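Local coordinates for 165aa long hypothetical protein (Pyrococcus horikoshii, PDB 2DC4), which is of unknown function but, as a CYTH domain protein, probably handles triphosphate-bearing or other polyphosphate ligands inside a beta barrel, at residues V5-N10 with L147-E152; R16-L21 with V110-N115; R45-N50 with V98-W103; L124-I129 with K138-V143. All blocks are in the same frame, centred on the assembly; numbering follows the deposited sequence.

Interaction 1: residues V5-N10 with L147-E152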
# COMPACT_ATOMS: atom_id res chain seq x y z
N VAL A 5 16.02 0.96 21.59
CA VAL A 5 17.40 0.51 21.69
C VAL A 5 17.38 -1.00 21.50
O VAL A 5 16.53 -1.70 22.07
CB VAL A 5 18.01 0.84 23.07
CG1 VAL A 5 19.46 0.40 23.11
CG2 VAL A 5 17.90 2.34 23.32
N LYS A 6 18.30 -1.50 20.69
CA LYS A 6 18.40 -2.92 20.38
C LYS A 6 19.57 -3.54 21.14
O LYS A 6 20.63 -2.93 21.25
CB LYS A 6 18.61 -3.11 18.88
CG LYS A 6 18.62 -4.56 18.41
CD LYS A 6 18.96 -4.67 16.93
CE LYS A 6 17.96 -3.92 16.07
NZ LYS A 6 18.30 -4.02 14.62
N PHE A 7 19.37 -4.75 21.65
CA PHE A 7 20.40 -5.46 22.39
C PHE A 7 20.61 -6.87 21.86
O PHE A 7 19.65 -7.56 21.50
CB PHE A 7 20.05 -5.56 23.88
CG PHE A 7 19.84 -4.24 24.55
CD1 PHE A 7 18.62 -3.57 24.45
CD2 PHE A 7 20.86 -3.66 25.30
CE1 PHE A 7 18.42 -2.35 25.09
CE2 PHE A 7 20.66 -2.44 25.94
CZ PHE A 7 19.44 -1.78 25.84
N ARG A 8 21.87 -7.31 21.82
CA ARG A 8 22.17 -8.67 21.39
C ARG A 8 21.98 -9.45 22.69
O ARG A 8 22.57 -9.10 23.71
CB ARG A 8 23.62 -8.76 20.89
CG ARG A 8 23.83 -9.71 19.73
CD ARG A 8 25.07 -9.31 18.93
NE ARG A 8 24.99 -9.77 17.55
CZ ARG A 8 25.43 -9.08 16.51
NH1 ARG A 8 25.99 -7.90 16.69
NH2 ARG A 8 25.30 -9.56 15.29
N VAL A 9 21.17 -10.50 22.66
CA VAL A 9 20.88 -11.23 23.88
C VAL A 9 20.81 -12.74 23.74
O VAL A 9 20.83 -13.28 22.64
CB VAL A 9 19.52 -10.82 24.45
CG1 VAL A 9 19.46 -9.32 24.68
CG2 VAL A 9 18.42 -11.27 23.49
N ASN A 10 20.73 -13.41 24.89
CA ASN A 10 20.55 -14.85 24.91
C ASN A 10 19.04 -14.98 25.08
O ASN A 10 18.48 -14.58 26.11
CB ASN A 10 21.26 -15.52 26.08
CG ASN A 10 20.96 -17.01 26.16
OD1 ASN A 10 19.86 -17.40 26.56
ND2 ASN A 10 21.92 -17.83 25.77
N LEU A 147 17.01 -5.47 33.56
CA LEU A 147 17.11 -6.75 32.89
C LEU A 147 18.56 -7.23 32.86
O LEU A 147 18.86 -8.27 32.29
CB LEU A 147 16.57 -6.66 31.46
CG LEU A 147 15.06 -6.40 31.32
CD1 LEU A 147 14.75 -6.09 29.86
CD2 LEU A 147 14.26 -7.61 31.80
N GLY A 148 19.45 -6.45 33.47
CA GLY A 148 20.85 -6.84 33.50
C GLY A 148 21.63 -6.55 32.23
O GLY A 148 22.71 -7.10 32.01
N LEU A 149 21.08 -5.69 31.38
CA LEU A 149 21.75 -5.34 30.14
C LEU A 149 22.62 -4.11 30.37
O LEU A 149 22.35 -3.31 31.26
CB LEU A 149 20.71 -5.06 29.06
CG LEU A 149 19.84 -6.28 28.73
CD1 LEU A 149 18.65 -5.87 27.88
CD2 LEU A 149 20.70 -7.31 27.99
N LYS A 150 23.67 -3.98 29.56
CA LYS A 150 24.60 -2.86 29.66
C LYS A 150 24.85 -2.25 28.28
O LYS A 150 24.40 -2.78 27.27
CB LYS A 150 25.94 -3.34 30.25
CG LYS A 150 25.83 -3.92 31.64
CD LYS A 150 27.19 -4.35 32.18
CE LYS A 150 27.77 -5.50 31.36
NZ LYS A 150 29.06 -5.98 31.93
N GLU A 151 25.59 -1.15 28.24
CA GLU A 151 25.89 -0.50 26.97
C GLU A 151 26.64 -1.40 25.99
O GLU A 151 26.45 -1.29 24.79
CB GLU A 151 26.67 0.79 27.21
CG GLU A 151 25.85 1.87 27.89
CD GLU A 151 26.66 3.12 28.19
OE1 GLU A 151 27.27 3.66 27.26
OE2 GLU A 151 26.66 3.55 29.36
N GLU A 152 27.49 -2.28 26.51
CA GLU A 152 28.25 -3.17 25.63
C GLU A 152 27.35 -4.17 24.91
O GLU A 152 27.77 -4.80 23.94
CB GLU A 152 29.33 -3.93 26.40
CG GLU A 152 28.82 -4.81 27.54
CD GLU A 152 29.91 -5.65 28.19
OE1 GLU A 152 31.06 -5.17 28.29
OE2 GLU A 152 29.61 -6.78 28.62
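With CG anti to the carbonyl carbon in both residues (chi1 -58° and -63°), Phe-7 and Leu-149 bring the aromatic ring of one and the branched end of the other together. Leu-149 lays its CD1 methyl over one face of the Phe-7 ring, 4.0 Å from the ring centroid and only 16° off the normal, a CH-pi contact; the closest ring atom is Phe-7 CG, 3.9 Å from Leu-149 CD1. Leu-149 CB lies along the CD2-CE2 flank of the ring, 4.0 Å from Phe-7 CD2. At the rim, the backbone oxygen of Lys-150 lies in the ring plane, 4.0 Å from Phe-7 CE2, so the loop touches both a face and an edge. The second branch of the leucine turns to Val-9, two residues further along the chain from Phe-7: Leu-149 CD2 sits 4.1 Å from Val-9 CG1. Replacing the ring by an alanine here would probably open a gap beneath Leu-149, leaving its CD1 methyl without a face to rest on. No hydrogen bond joins the two segments. Gly-148, with positive phi, ends helix 133-146 in a Schellman motif and turns the chain toward Leu-149. Strand 2-8 pairs with strand 121-128 at the side of Phe-7, Trp-141 of helix 133-146 meets the Phe-7 ring edge-to-face with Ala-144 close by, and Ile-14 of helix 11-21 packs on Val-9.

Interaction 2: residues R16-L21 with V110-N115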
# COMPACT_ATOMS: atom_id res chain seq x y z
N ARG A 16 13.14 -15.13 30.21
CA ARG A 16 12.88 -15.41 31.61
C ARG A 16 12.89 -14.12 32.43
O ARG A 16 12.03 -13.92 33.29
CB ARG A 16 13.94 -16.38 32.15
CG ARG A 16 13.78 -16.73 33.62
CD ARG A 16 14.73 -17.83 34.08
NE ARG A 16 15.18 -18.69 32.98
CZ ARG A 16 16.45 -18.79 32.58
NH1 ARG A 16 17.40 -18.09 33.18
NH2 ARG A 16 16.76 -19.61 31.58
N LYS A 17 13.86 -13.24 32.17
CA LYS A 17 13.95 -11.98 32.90
C LYS A 17 12.75 -11.07 32.63
O LYS A 17 12.19 -10.48 33.55
CB LYS A 17 15.23 -11.22 32.54
CG LYS A 17 16.51 -11.86 33.06
CD LYS A 17 16.63 -11.77 34.57
CE LYS A 17 16.98 -10.36 35.04
NZ LYS A 17 17.32 -10.34 36.49
N ILE A 18 12.37 -10.95 31.36
CA ILE A 18 11.24 -10.10 31.00
C ILE A 18 9.97 -10.58 31.69
O ILE A 18 9.18 -9.78 32.19
CB ILE A 18 11.04 -10.09 29.47
CG1 ILE A 18 12.18 -9.31 28.81
CG2 ILE A 18 9.69 -9.48 29.11
CD1 ILE A 18 12.25 -9.47 27.30
N GLU A 19 9.79 -11.90 31.74
CA GLU A 19 8.62 -12.48 32.39
C GLU A 19 8.70 -12.28 33.90
O GLU A 19 7.70 -12.01 34.55
CB GLU A 19 8.51 -13.96 32.04
CG GLU A 19 7.91 -14.21 30.66
CD GLU A 19 7.97 -15.65 30.23
OE1 GLU A 19 7.70 -16.54 31.07
OE2 GLU A 19 8.26 -15.90 29.05
N GLY A 20 9.91 -12.42 34.44
CA GLY A 20 10.09 -12.23 35.87
C GLY A 20 9.83 -10.79 36.26
O GLY A 20 9.58 -10.49 37.43
N LEU A 21 9.88 -9.91 35.28
CA LEU A 21 9.65 -8.49 35.50
C LEU A 21 8.15 -8.24 35.63
O LEU A 21 7.72 -7.25 36.22
CB LEU A 21 10.20 -7.69 34.31
CG LEU A 21 10.15 -6.16 34.34
CD1 LEU A 21 10.78 -5.68 35.63
CD2 LEU A 21 10.86 -5.58 33.14
N VAL A 110 6.25 0.83 27.77
CA VAL A 110 7.40 0.13 27.18
C VAL A 110 6.96 -1.15 26.49
O VAL A 110 6.11 -1.89 27.00
CB VAL A 110 8.45 -0.23 28.26
CG1 VAL A 110 9.51 -1.18 27.68
CG2 VAL A 110 9.11 1.04 28.78
N THR A 111 7.54 -1.40 25.33
CA THR A 111 7.25 -2.61 24.57
C THR A 111 8.55 -3.36 24.37
O THR A 111 9.57 -2.78 24.01
CB THR A 111 6.65 -2.27 23.19
OG1 THR A 111 5.41 -1.57 23.37
CG2 THR A 111 6.39 -3.55 22.39
N PHE A 112 8.51 -4.66 24.65
CA PHE A 112 9.67 -5.51 24.48
C PHE A 112 9.43 -6.36 23.25
O PHE A 112 8.39 -7.01 23.13
CB PHE A 112 9.86 -6.44 25.68
CG PHE A 112 10.03 -5.73 26.99
CD1 PHE A 112 8.92 -5.44 27.78
CD2 PHE A 112 11.29 -5.35 27.43
CE1 PHE A 112 9.07 -4.76 28.99
CE2 PHE A 112 11.45 -4.67 28.63
CZ PHE A 112 10.34 -4.38 29.42
N GLU A 113 10.37 -6.34 22.31
CA GLU A 113 10.24 -7.17 21.12
C GLU A 113 11.46 -8.08 21.13
O GLU A 113 12.57 -7.65 20.84
CB GLU A 113 10.24 -6.32 19.84
CG GLU A 113 9.17 -5.22 19.83
CD GLU A 113 9.08 -4.50 18.50
OE1 GLU A 113 10.13 -4.18 17.91
OE2 GLU A 113 7.94 -4.24 18.05
N LEU A 114 11.24 -9.34 21.51
CA LEU A 114 12.31 -10.33 21.57
C LEU A 114 12.31 -11.05 20.24
O LEU A 114 11.39 -11.80 19.94
CB LEU A 114 12.06 -11.30 22.72
CG LEU A 114 13.13 -12.36 22.98
CD1 LEU A 114 14.51 -11.70 23.05
CD2 LEU A 114 12.81 -13.09 24.28
N ASN A 115 13.35 -10.81 19.45
CA ASN A 115 13.44 -11.37 18.11
C ASN A 115 14.46 -12.47 17.87
O ASN A 115 15.63 -12.33 18.23
CB ASN A 115 13.75 -10.26 17.12
CG ASN A 115 12.75 -9.13 17.19
OD1 ASN A 115 11.56 -9.34 16.96
ND2 ASN A 115 13.23 -7.93 17.50
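Ile-18 of helix 11-21 and Phe-112 of strand 110-117 bury most of the surface in this contact, and Leu-21, one turn further along the helix, adds a smaller share. Ile-18 reaches the strand with its longer branch: CG1 stands anti to the carbonyl carbon (chi1 -71°) and carries CD1 to within 4.2 Å of Phe-112 CB, at the root of the aromatic side chain. Its shorter branch, CG2, lies 4.2 Å above the plane of the ring, displaced toward the rim. The opposite face takes Val-110 CG1 from the same strand, 3.7 Å above the plane, so the ring is sandwiched between a helix methyl and a strand methyl, which probably limits its rotation. The Leu-21 and Phe-112 side chains cross at about a right angle, with Leu-21 CD2 3.9 Å from Phe-112 CZ. The contact is wholly apolar, and no hydrogen bond crosses it. Around it, Val-143 of helix 133-146 and Leu-147 just beyond that helix also touch Phe-112, while Ile-18 reaches across to Leu-124 and Tyr-105 on the strands flanking 110-117. A helix laid by aliphatic side chains on the outer wall of a closed antiparallel barrel in this way is consistent with the CYTH fold, the triphosphate tunnel architecture of this family.

Interaction 3: residues R45-N50 with V98-W103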
# COMPACT_ATOMS: atom_id res chain seq x y z
N ARG A 45 9.97 -1.29 3.43
CA ARG A 45 9.79 -2.73 3.43
C ARG A 45 8.33 -3.11 3.39
O ARG A 45 7.45 -2.31 3.74
CB ARG A 45 10.42 -3.35 4.68
CG ARG A 45 9.62 -3.06 5.93
CD ARG A 45 10.24 -3.62 7.20
NE ARG A 45 9.41 -3.26 8.35
CZ ARG A 45 9.89 -2.87 9.52
NH1 ARG A 45 11.20 -2.79 9.72
NH2 ARG A 45 9.05 -2.55 10.50
N VAL A 46 8.08 -4.33 2.94
CA VAL A 46 6.74 -4.89 2.90
C VAL A 46 6.83 -6.06 3.87
O VAL A 46 7.64 -6.97 3.69
CB VAL A 46 6.37 -5.43 1.52
CG1 VAL A 46 5.05 -6.19 1.61
CG2 VAL A 46 6.25 -4.28 0.52
N ARG A 47 6.01 -6.02 4.91
CA ARG A 47 6.01 -7.07 5.92
C ARG A 47 4.79 -7.98 5.85
O ARG A 47 3.67 -7.53 5.65
CB ARG A 47 6.07 -6.47 7.32
CG ARG A 47 5.74 -7.46 8.44
CD ARG A 47 6.04 -6.88 9.82
NE ARG A 47 7.47 -6.61 9.99
CZ ARG A 47 7.99 -5.90 10.99
NH1 ARG A 47 7.20 -5.39 11.93
NH2 ARG A 47 9.30 -5.71 11.06
N LYS A 48 5.05 -9.28 6.00
CA LYS A 48 4.01 -10.30 6.05
C LYS A 48 4.13 -11.00 7.40
O LYS A 48 5.22 -11.41 7.80
CB LYS A 48 4.22 -11.34 4.94
CG LYS A 48 3.89 -10.85 3.56
CD LYS A 48 4.16 -11.91 2.50
CE LYS A 48 5.65 -12.12 2.25
NZ LYS A 48 5.90 -13.07 1.13
N ILE A 49 3.02 -11.09 8.13
CA ILE A 49 3.02 -11.78 9.41
C ILE A 49 2.26 -13.04 9.07
O ILE A 49 1.03 -13.06 9.02
CB ILE A 49 2.29 -10.99 10.49
CG1 ILE A 49 2.84 -9.56 10.54
CG2 ILE A 49 2.49 -11.66 11.85
CD1 ILE A 49 2.19 -8.68 11.60
N ASN A 50 3.01 -14.10 8.81
CA ASN A 50 2.42 -15.35 8.39
C ASN A 50 1.46 -16.09 9.31
O ASN A 50 0.60 -16.83 8.82
CB ASN A 50 3.56 -16.26 7.93
CG ASN A 50 4.47 -15.57 6.93
OD1 ASN A 50 4.15 -15.48 5.74
ND2 ASN A 50 5.62 -15.11 7.41
N VAL A 98 14.30 -10.12 5.56
CA VAL A 98 14.54 -10.43 6.96
C VAL A 98 13.40 -11.29 7.48
O VAL A 98 12.23 -10.91 7.37
CB VAL A 98 14.61 -9.15 7.84
CG1 VAL A 98 14.79 -9.54 9.31
CG2 VAL A 98 15.76 -8.26 7.38
N LYS A 99 13.74 -12.44 8.04
CA LYS A 99 12.75 -13.35 8.58
C LYS A 99 13.00 -13.51 10.07
O LYS A 99 14.13 -13.80 10.48
CB LYS A 99 12.83 -14.71 7.89
CG LYS A 99 12.53 -14.66 6.40
CD LYS A 99 12.60 -16.04 5.76
CE LYS A 99 11.55 -16.98 6.34
NZ LYS A 99 10.17 -16.47 6.13
N LYS A 100 11.97 -13.34 10.87
CA LYS A 100 12.16 -13.47 12.31
C LYS A 100 10.91 -13.93 13.02
O LYS A 100 9.80 -13.84 12.49
CB LYS A 100 12.60 -12.13 12.89
CG LYS A 100 11.46 -11.13 13.03
CD LYS A 100 11.89 -9.87 13.77
CE LYS A 100 12.50 -8.83 12.83
NZ LYS A 100 11.45 -8.17 11.99
N ARG A 101 11.09 -14.43 14.24
CA ARG A 101 9.98 -14.85 15.07
C ARG A 101 10.07 -13.87 16.24
O ARG A 101 11.07 -13.84 16.95
CB ARG A 101 10.18 -16.28 15.55
CG ARG A 101 8.91 -16.95 16.02
CD ARG A 101 8.88 -18.42 15.60
NE ARG A 101 7.57 -19.02 15.79
CZ ARG A 101 7.08 -19.42 16.96
NH1 ARG A 101 7.80 -19.28 18.06
NH2 ARG A 101 5.87 -19.97 17.02
N ARG A 102 9.03 -13.05 16.41
CA ARG A 102 9.02 -12.04 17.46
C ARG A 102 8.06 -12.30 18.62
O ARG A 102 6.88 -12.58 18.41
CB ARG A 102 8.70 -10.68 16.83
CG ARG A 102 8.53 -9.53 17.82
CD ARG A 102 8.23 -8.22 17.09
NE ARG A 102 9.40 -7.73 16.36
CZ ARG A 102 9.40 -6.67 15.56
NH1 ARG A 102 8.28 -5.98 15.36
NH2 ARG A 102 10.51 -6.30 14.94
N TRP A 103 8.60 -12.22 19.83
CA TRP A 103 7.84 -12.38 21.07
C TRP A 103 7.60 -10.96 21.57
O TRP A 103 8.55 -10.23 21.82
CB TRP A 103 8.67 -13.15 22.10
CG TRP A 103 8.52 -14.63 22.02
CD1 TRP A 103 7.80 -15.42 22.86
CD2 TRP A 103 9.13 -15.49 21.07
NE1 TRP A 103 7.92 -16.73 22.49
CE2 TRP A 103 8.73 -16.81 21.39
CE3 TRP A 103 9.97 -15.29 19.97
CZ2 TRP A 103 9.14 -17.92 20.65
CZ3 TRP A 103 10.38 -16.40 19.23
CH2 TRP A 103 9.97 -17.70 19.58
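Lys-100 NZ is held by Gln-31 OE1 through a hydrogen bond and has a long, weak ion pair with Asp-33 OD2; Arg-47 NH2 is 3.4 Å from Lys-100 NZ, but both are donors and no hydrogen bond joins them. This cluster lies inside the antiparallel barrel of the CYTH domain, whose basic interior in relatives receives triphosphate groups; the gathering of positive ends is therefore consistent with a pocket for an anion. Strands 42-49 and 94-107 are not neighbours: strand 24-36 runs between them, and their side chains reach one another through the interior. Arg-47 starts with CG anti to its backbone N (chi1 166°) and bends at chi3, bringing its guanidinium across to both partners. Lys-100 is folded at chi3 and chi4, which brings NZ nearer to the Arg-47 guanidinium. Arg-102, likewise bent at chi3, presents its own guanidinium nearly perpendicular to that of Arg-47, the planes 87° apart, with Arg-102 NH1 3.6 Å from Arg-47 NH1 and the two NH2 atoms of Arg-47 and Arg-102 4.1 Å apart. Acidic and amide groups hold these ends in place: Asp-33 OD1 makes a salt bridge with Arg-47 NE, and Asn-115 OD1 takes a hydrogen bond from Arg-102 NE. Within the same strand the guanidinium of Arg-45 lies beneath Arg-47, whose NH2 sits 3.2 Å above the centre of the Arg-45 plane.

Interaction 4: residues L124-I129 with K138-V143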
# COMPACT_ATOMS: atom_id res chain seq x y z
N LEU A 124 16.88 -8.12 21.35
CA LEU A 124 15.75 -7.59 22.11
C LEU A 124 15.68 -6.11 21.80
O LEU A 124 16.67 -5.40 21.95
CB LEU A 124 15.95 -7.76 23.62
CG LEU A 124 14.93 -6.96 24.46
CD1 LEU A 124 13.55 -7.59 24.33
CD2 LEU A 124 15.36 -6.91 25.92
N ASP A 125 14.53 -5.66 21.33
CA ASP A 125 14.34 -4.24 21.06
C ASP A 125 13.48 -3.74 22.21
O ASP A 125 12.45 -4.33 22.52
CB ASP A 125 13.61 -4.01 19.74
CG ASP A 125 14.51 -4.13 18.54
OD1 ASP A 125 15.54 -3.42 18.50
OD2 ASP A 125 14.20 -4.91 17.62
N ILE A 126 13.93 -2.67 22.86
CA ILE A 126 13.14 -2.08 23.94
C ILE A 126 12.66 -0.76 23.37
O ILE A 126 13.46 0.13 23.05
CB ILE A 126 13.98 -1.84 25.22
CG1 ILE A 126 14.60 -3.15 25.70
CG2 ILE A 126 13.08 -1.24 26.31
CD1 ILE A 126 15.37 -3.02 27.02
N GLU A 127 11.35 -0.64 23.24
CA GLU A 127 10.72 0.54 22.65
C GLU A 127 9.87 1.30 23.67
O GLU A 127 9.23 0.72 24.54
CB GLU A 127 9.83 0.07 21.49
CG GLU A 127 10.64 -0.21 20.22
CD GLU A 127 9.69 -0.61 19.11
OE1 GLU A 127 8.64 0.01 18.98
OE2 GLU A 127 10.02 -1.54 18.37
N VAL A 128 9.85 2.62 23.57
CA VAL A 128 9.04 3.42 24.47
C VAL A 128 8.29 4.48 23.69
O VAL A 128 8.74 4.93 22.64
CB VAL A 128 9.92 4.10 25.55
CG1 VAL A 128 10.87 5.09 24.90
CG2 VAL A 128 9.04 4.81 26.58
N ILE A 129 7.12 4.86 24.21
CA ILE A 129 6.32 5.89 23.57
C ILE A 129 6.48 7.16 24.41
O ILE A 129 6.17 7.16 25.60
CB ILE A 129 4.83 5.49 23.54
CG1 ILE A 129 4.66 4.19 22.76
CG2 ILE A 129 4.00 6.60 22.91
CD1 ILE A 129 3.24 3.64 22.77
N LYS A 138 15.86 7.51 28.69
CA LYS A 138 16.12 7.31 30.12
C LYS A 138 15.26 6.16 30.63
O LYS A 138 15.69 5.36 31.47
CB LYS A 138 15.82 8.58 30.91
CG LYS A 138 16.71 9.76 30.56
CD LYS A 138 16.36 10.99 31.39
CE LYS A 138 17.30 12.15 31.11
NZ LYS A 138 17.02 13.31 32.00
N ILE A 139 14.03 6.08 30.13
CA ILE A 139 13.12 5.02 30.55
C ILE A 139 13.62 3.68 30.02
O ILE A 139 13.63 2.69 30.74
CB ILE A 139 11.69 5.27 30.02
CG1 ILE A 139 11.10 6.50 30.70
CG2 ILE A 139 10.83 4.04 30.29
CD1 ILE A 139 9.73 6.89 30.17
N ILE A 140 14.05 3.67 28.77
CA ILE A 140 14.55 2.45 28.15
C ILE A 140 15.75 1.94 28.93
O ILE A 140 15.84 0.74 29.21
CB ILE A 140 14.96 2.69 26.68
CG1 ILE A 140 13.69 2.84 25.83
CG2 ILE A 140 15.82 1.53 26.18
CD1 ILE A 140 13.94 3.18 24.38
N TRP A 141 16.66 2.83 29.30
CA TRP A 141 17.83 2.38 30.05
C TRP A 141 17.54 1.92 31.47
O TRP A 141 18.21 1.03 31.98
CB TRP A 141 18.93 3.45 30.00
CG TRP A 141 19.68 3.35 28.71
CD1 TRP A 141 19.53 4.13 27.60
CD2 TRP A 141 20.59 2.31 28.35
NE1 TRP A 141 20.28 3.63 26.56
CE2 TRP A 141 20.95 2.51 27.00
CE3 TRP A 141 21.14 1.22 29.04
CZ2 TRP A 141 21.83 1.67 26.32
CZ3 TRP A 141 22.02 0.37 28.36
CH2 TRP A 141 22.35 0.60 27.01
N ASP A 142 16.52 2.48 32.12
CA ASP A 142 16.18 2.02 33.47
C ASP A 142 15.67 0.59 33.35
O ASP A 142 15.97 -0.27 34.20
CB ASP A 142 15.10 2.91 34.10
CG ASP A 142 15.66 4.21 34.63
OD1 ASP A 142 16.81 4.21 35.12
OD2 ASP A 142 14.93 5.23 34.59
N VAL A 143 14.90 0.33 32.31
CA VAL A 143 14.36 -1.01 32.06
C VAL A 143 15.49 -1.96 31.68
O VAL A 143 15.56 -3.08 32.18
CB VAL A 143 13.32 -0.99 30.92
CG1 VAL A 143 12.85 -2.41 30.62
CG2 VAL A 143 12.15 -0.11 31.30
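Ile-140 pushes its side chain between Ile-126 and Val-128, two residues on the same face of strand 121-128. Its CD1 comes 3.4 Å from the carbonyl oxygen of Ile-126, a van der Waals approach, and 3.7 Å from Val-128 CG1, while its CG2 meets Ile-126 CG2 at 3.9 Å. The two isoleucines slide past each other in opposite directions. Two more helix residues join in: Ile-139 CG2 touches Val-128 CG2 at 4.2 Å, and Val-143 CG1 lies 4.4 Å from Ile-126 CD1. A glycine in place of Ile-140 would probably leave a gap between Ile-126 and Val-128 and loosen the helix from the strand there. Beyond this first shell, Val-5 and Ile-3 of strand 2-8 press on Ile-140, and Val-110 of strand 110-117 touches Ile-126 and Ile-139. The N-to-C directions of the strand and helix segments differ by 138°, roughly antiparallel but inclined, their axes 8.3 Å apart at closest, with the helix against the outside of the barrel. Apart from the Ile-126 carbonyl oxygen, aliphatic carbons do the touching, and with no hydrogen bond across it the joint rests on fit and on exclusion of water.

Overall arrangement
All four interactions reach one closed antiparallel barrel. Interaction 1 encloses the others along the chain; interaction 3 is nested within interaction 2, and interaction 4 follows both. Interactions 1, 2 and 4 lie on one side of the chain's centre, their centres about 11 to 12 Å apart, and touch: strand 121-128 pairs with both 2-8 and 110-117, and Val-9 packs on Leu-114. Together they clad the outer wall with helices 11-21 and 133-146. Interaction 3 has its centre about 18 to 22 Å from theirs, in the basic interior, and meets interaction 2 where strands 94-107 and 110-117 pair. Apolar helix packing thus lies on the outside of the barrel and the charged cluster within it.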